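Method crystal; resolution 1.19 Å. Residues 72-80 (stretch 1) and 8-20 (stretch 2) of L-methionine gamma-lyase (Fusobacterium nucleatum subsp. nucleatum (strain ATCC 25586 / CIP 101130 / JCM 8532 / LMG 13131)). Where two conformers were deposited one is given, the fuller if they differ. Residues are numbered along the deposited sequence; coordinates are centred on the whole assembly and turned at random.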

# COMPACT_ATOMS: atom_id res chain seq x y z
N ASN A 72 13.22 -8.02 14.56
CA ASN A 72 13.96 -9.28 14.76
C ASN A 72 15.02 -9.50 13.68
O ASN A 72 16.11 -9.99 13.97
CB ASN A 72 13.00 -10.47 14.77
CG ASN A 72 12.10 -10.51 15.96
OD1 ASN A 72 12.36 -9.89 16.97
ND2 ASN A 72 11.03 -11.29 15.86
N LYS A 73 14.70 -9.13 12.45
CA LYS A 73 15.63 -9.29 11.33
C LYS A 73 16.86 -8.43 11.50
O LYS A 73 17.98 -8.90 11.33
CB LYS A 73 14.98 -8.96 9.99
CG LYS A 73 14.12 -10.06 9.43
CD LYS A 73 13.48 -9.71 8.10
CE LYS A 73 12.54 -10.82 7.67
NZ LYS A 73 13.26 -12.08 7.37
N ILE A 74 16.68 -7.14 11.80
CA ILE A 74 17.85 -6.29 11.96
C ILE A 74 18.67 -6.71 13.19
O ILE A 74 19.91 -6.68 13.15
CB ILE A 74 17.50 -4.79 11.94
CG1 ILE A 74 18.77 -3.93 11.87
CG2 ILE A 74 16.67 -4.38 13.14
CD1 ILE A 74 19.63 -4.14 10.63
N ALA A 75 18.01 -7.13 14.26
CA ALA A 75 18.75 -7.65 15.40
C ALA A 75 19.58 -8.88 15.00
O ALA A 75 20.73 -9.00 15.41
CB ALA A 75 17.81 -7.99 16.54
N ALA A 76 19.00 -9.78 14.21
CA ALA A 76 19.75 -10.95 13.76
C ALA A 76 20.95 -10.56 12.90
O ALA A 76 22.04 -11.15 13.03
CB ALA A 76 18.84 -11.91 13.00
N LEU A 77 20.77 -9.58 12.02
CA LEU A 77 21.85 -9.14 11.14
C LEU A 77 23.00 -8.47 11.89
O LEU A 77 24.16 -8.69 11.53
CB LEU A 77 21.32 -8.20 10.06
CG LEU A 77 20.42 -8.87 9.02
CD1 LEU A 77 19.67 -7.83 8.21
CD2 LEU A 77 21.19 -9.80 8.09
N GLU A 78 22.68 -7.69 12.91
CA GLU A 78 23.70 -7.04 13.74
C GLU A 78 24.23 -7.94 14.87
O GLU A 78 25.15 -7.57 15.59
CB GLU A 78 23.15 -5.74 14.35
CG GLU A 78 22.96 -4.61 13.36
CD GLU A 78 24.24 -3.94 12.88
OE1 GLU A 78 25.36 -4.32 13.31
OE2 GLU A 78 24.13 -3.04 12.01
N GLU A 79 23.60 -9.10 15.03
CA GLU A 79 23.91 -10.05 16.11
C GLU A 79 23.74 -9.42 17.49
O GLU A 79 24.57 -9.60 18.39
CB GLU A 79 25.29 -10.69 15.90
CG GLU A 79 25.37 -11.45 14.58
CD GLU A 79 26.71 -12.11 14.35
OE1 GLU A 79 27.27 -12.69 15.29
OE2 GLU A 79 27.19 -12.05 13.20
N GLY A 80 22.65 -8.68 17.65
CA GLY A 80 22.23 -8.15 18.93
C GLY A 80 20.97 -8.80 19.44
O GLY A 80 20.31 -9.57 18.75
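Stretch 2 (8-20) KSGLGTTAIHAGT

Stretch 2 packs on stretch 1 as a short helix laid nearly antiparallel to another, with a small apolar seam in the middle, a lysine capturing the carbonyls at one end and a salt bridge at the other. The helices, 11-17 and 72-78, approach to 9.1 Å between axes, their N-to-C directions 162° apart, and together the stretches bury 501 Å².

Stretch 2 arrives extended through Ser9, and Gly10 takes the N-cap position. The helix runs from Leu11 to His17; Ala18 then leaves helical phi/psi, and a type II turn from His17 to Thr20 brings Gly19 over the Asn72 end of stretch 1, CA to CA 4.5 Å.

Ala76 and Leu77 form the apolar seam. Ala76 CB lies 3.7 Å from Ala18 CB and 3.9 Å from Thr14 CG2. One residue on, Leu77 reaches across with CD2, 4.0 Å from Leu11 CG, 4.0 Å from Thr14 CG2 and 4.2 Å from Ala15 CB. Thr14 offers its methyl here while its OG1 bonds back to Gly10 O at 2.9 Å, so its polar atom is satisfied within its own stretch, at the N-cap residue.

The last turn of helix 11-17 and the residue just after it present carbonyls free of helical partners, and Lys73 exploits them. Its CA-to-CB bond points sideways, but the long chain carries Lys73 NZ to Ala18 O (2.7 Å) and Ala15 O (3.2 Å), with a weak bond to Ile16 O (3.0 Å). Nearby, Asn72 ND2 makes a weak hydrogen bond to Gly19 O at 3.3 Å. Gly19 has positive phi, and an ideal CB there would clash with Asn72 CB at 2.7 Å: conformation and packing both favour glycine.

At the far end, Glu79, also with positive phi, closes the contact through a salt bridge, Glu79 OE2 to Lys8 NZ at 3.1 Å.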

# COMPACT_ATOMS: atom_id res chain seq x y z
N LYS A 8 26.18 -21.72 11.47
CA LYS A 8 25.67 -20.32 11.31
C LYS A 8 25.22 -20.07 9.87
O LYS A 8 26.01 -20.22 8.93
CB LYS A 8 26.74 -19.31 11.72
CG LYS A 8 26.32 -17.84 11.66
CD LYS A 8 27.48 -16.93 12.04
CE LYS A 8 27.22 -15.49 11.63
NZ LYS A 8 28.38 -14.61 11.92
N SER A 9 23.97 -19.65 9.71
CA SER A 9 23.43 -19.34 8.40
C SER A 9 24.13 -18.13 7.80
O SER A 9 24.59 -17.24 8.52
CB SER A 9 21.93 -19.07 8.48
OG SER A 9 21.23 -20.24 8.86
N GLY A 10 24.23 -18.12 6.48
CA GLY A 10 24.80 -16.99 5.77
C GLY A 10 23.93 -15.74 5.85
O GLY A 10 22.77 -15.79 6.28
N LEU A 11 24.50 -14.62 5.44
CA LEU A 11 23.81 -13.35 5.60
C LEU A 11 22.55 -13.26 4.73
O LEU A 11 21.54 -12.70 5.18
CB LEU A 11 24.76 -12.16 5.38
CG LEU A 11 24.17 -10.77 5.68
CD1 LEU A 11 25.19 -9.85 6.31
CD2 LEU A 11 23.65 -10.15 4.40
N GLY A 12 22.58 -13.79 3.50
CA GLY A 12 21.37 -13.80 2.67
C GLY A 12 20.27 -14.65 3.27
O GLY A 12 19.11 -14.24 3.36
N THR A 13 20.62 -15.86 3.73
CA THR A 13 19.66 -16.72 4.41
C THR A 13 19.03 -15.99 5.59
O THR A 13 17.81 -16.02 5.79
CB THR A 13 20.35 -18.00 4.89
OG1 THR A 13 20.95 -18.60 3.74
CG2 THR A 13 19.37 -18.94 5.54
N THR A 14 19.87 -15.32 6.37
CA THR A 14 19.41 -14.59 7.55
C THR A 14 18.50 -13.42 7.18
O THR A 14 17.42 -13.25 7.76
CB THR A 14 20.63 -14.11 8.37
OG1 THR A 14 21.38 -15.26 8.79
CG2 THR A 14 20.22 -13.33 9.61
N ALA A 15 18.93 -12.61 6.23
CA ALA A 15 18.11 -11.46 5.82
C ALA A 15 16.75 -11.92 5.32
O ALA A 15 15.74 -11.26 5.58
CB ALA A 15 18.83 -10.64 4.77
N ILE A 16 16.73 -13.01 4.56
CA ILE A 16 15.49 -13.51 3.98
C ILE A 16 14.59 -14.13 5.04
O ILE A 16 13.37 -13.90 5.04
CB ILE A 16 15.80 -14.50 2.84
CG1 ILE A 16 16.43 -13.74 1.66
CG2 ILE A 16 14.54 -15.23 2.40
CD1 ILE A 16 17.12 -14.61 0.64
N HIS A 17 15.16 -14.96 5.92
CA HIS A 17 14.35 -15.82 6.79
C HIS A 17 14.29 -15.44 8.26
O HIS A 17 13.35 -15.87 8.95
CB HIS A 17 14.81 -17.27 6.68
CG HIS A 17 14.51 -17.88 5.35
ND1 HIS A 17 13.24 -18.29 4.99
CD2 HIS A 17 15.31 -18.15 4.29
CE1 HIS A 17 13.29 -18.80 3.77
NE2 HIS A 17 14.53 -18.74 3.33
N ALA A 18 15.27 -14.70 8.78
CA ALA A 18 15.32 -14.47 10.24
C ALA A 18 14.13 -13.68 10.69
O ALA A 18 13.60 -12.86 9.97
CB ALA A 18 16.59 -13.75 10.64
N GLY A 19 13.70 -13.96 11.92
CA GLY A 19 12.79 -13.09 12.63
C GLY A 19 11.34 -13.25 12.27
O GLY A 19 10.49 -12.56 12.86
N THR A 20 11.02 -14.17 11.36
CA THR A 20 9.66 -14.36 10.90
C THR A 20 8.74 -14.74 12.04
O THR A 20 9.13 -15.44 12.97
CB THR A 20 9.51 -15.53 9.92
OG1 THR A 20 9.89 -16.75 10.58
CG2 THR A 20 10.33 -15.33 8.67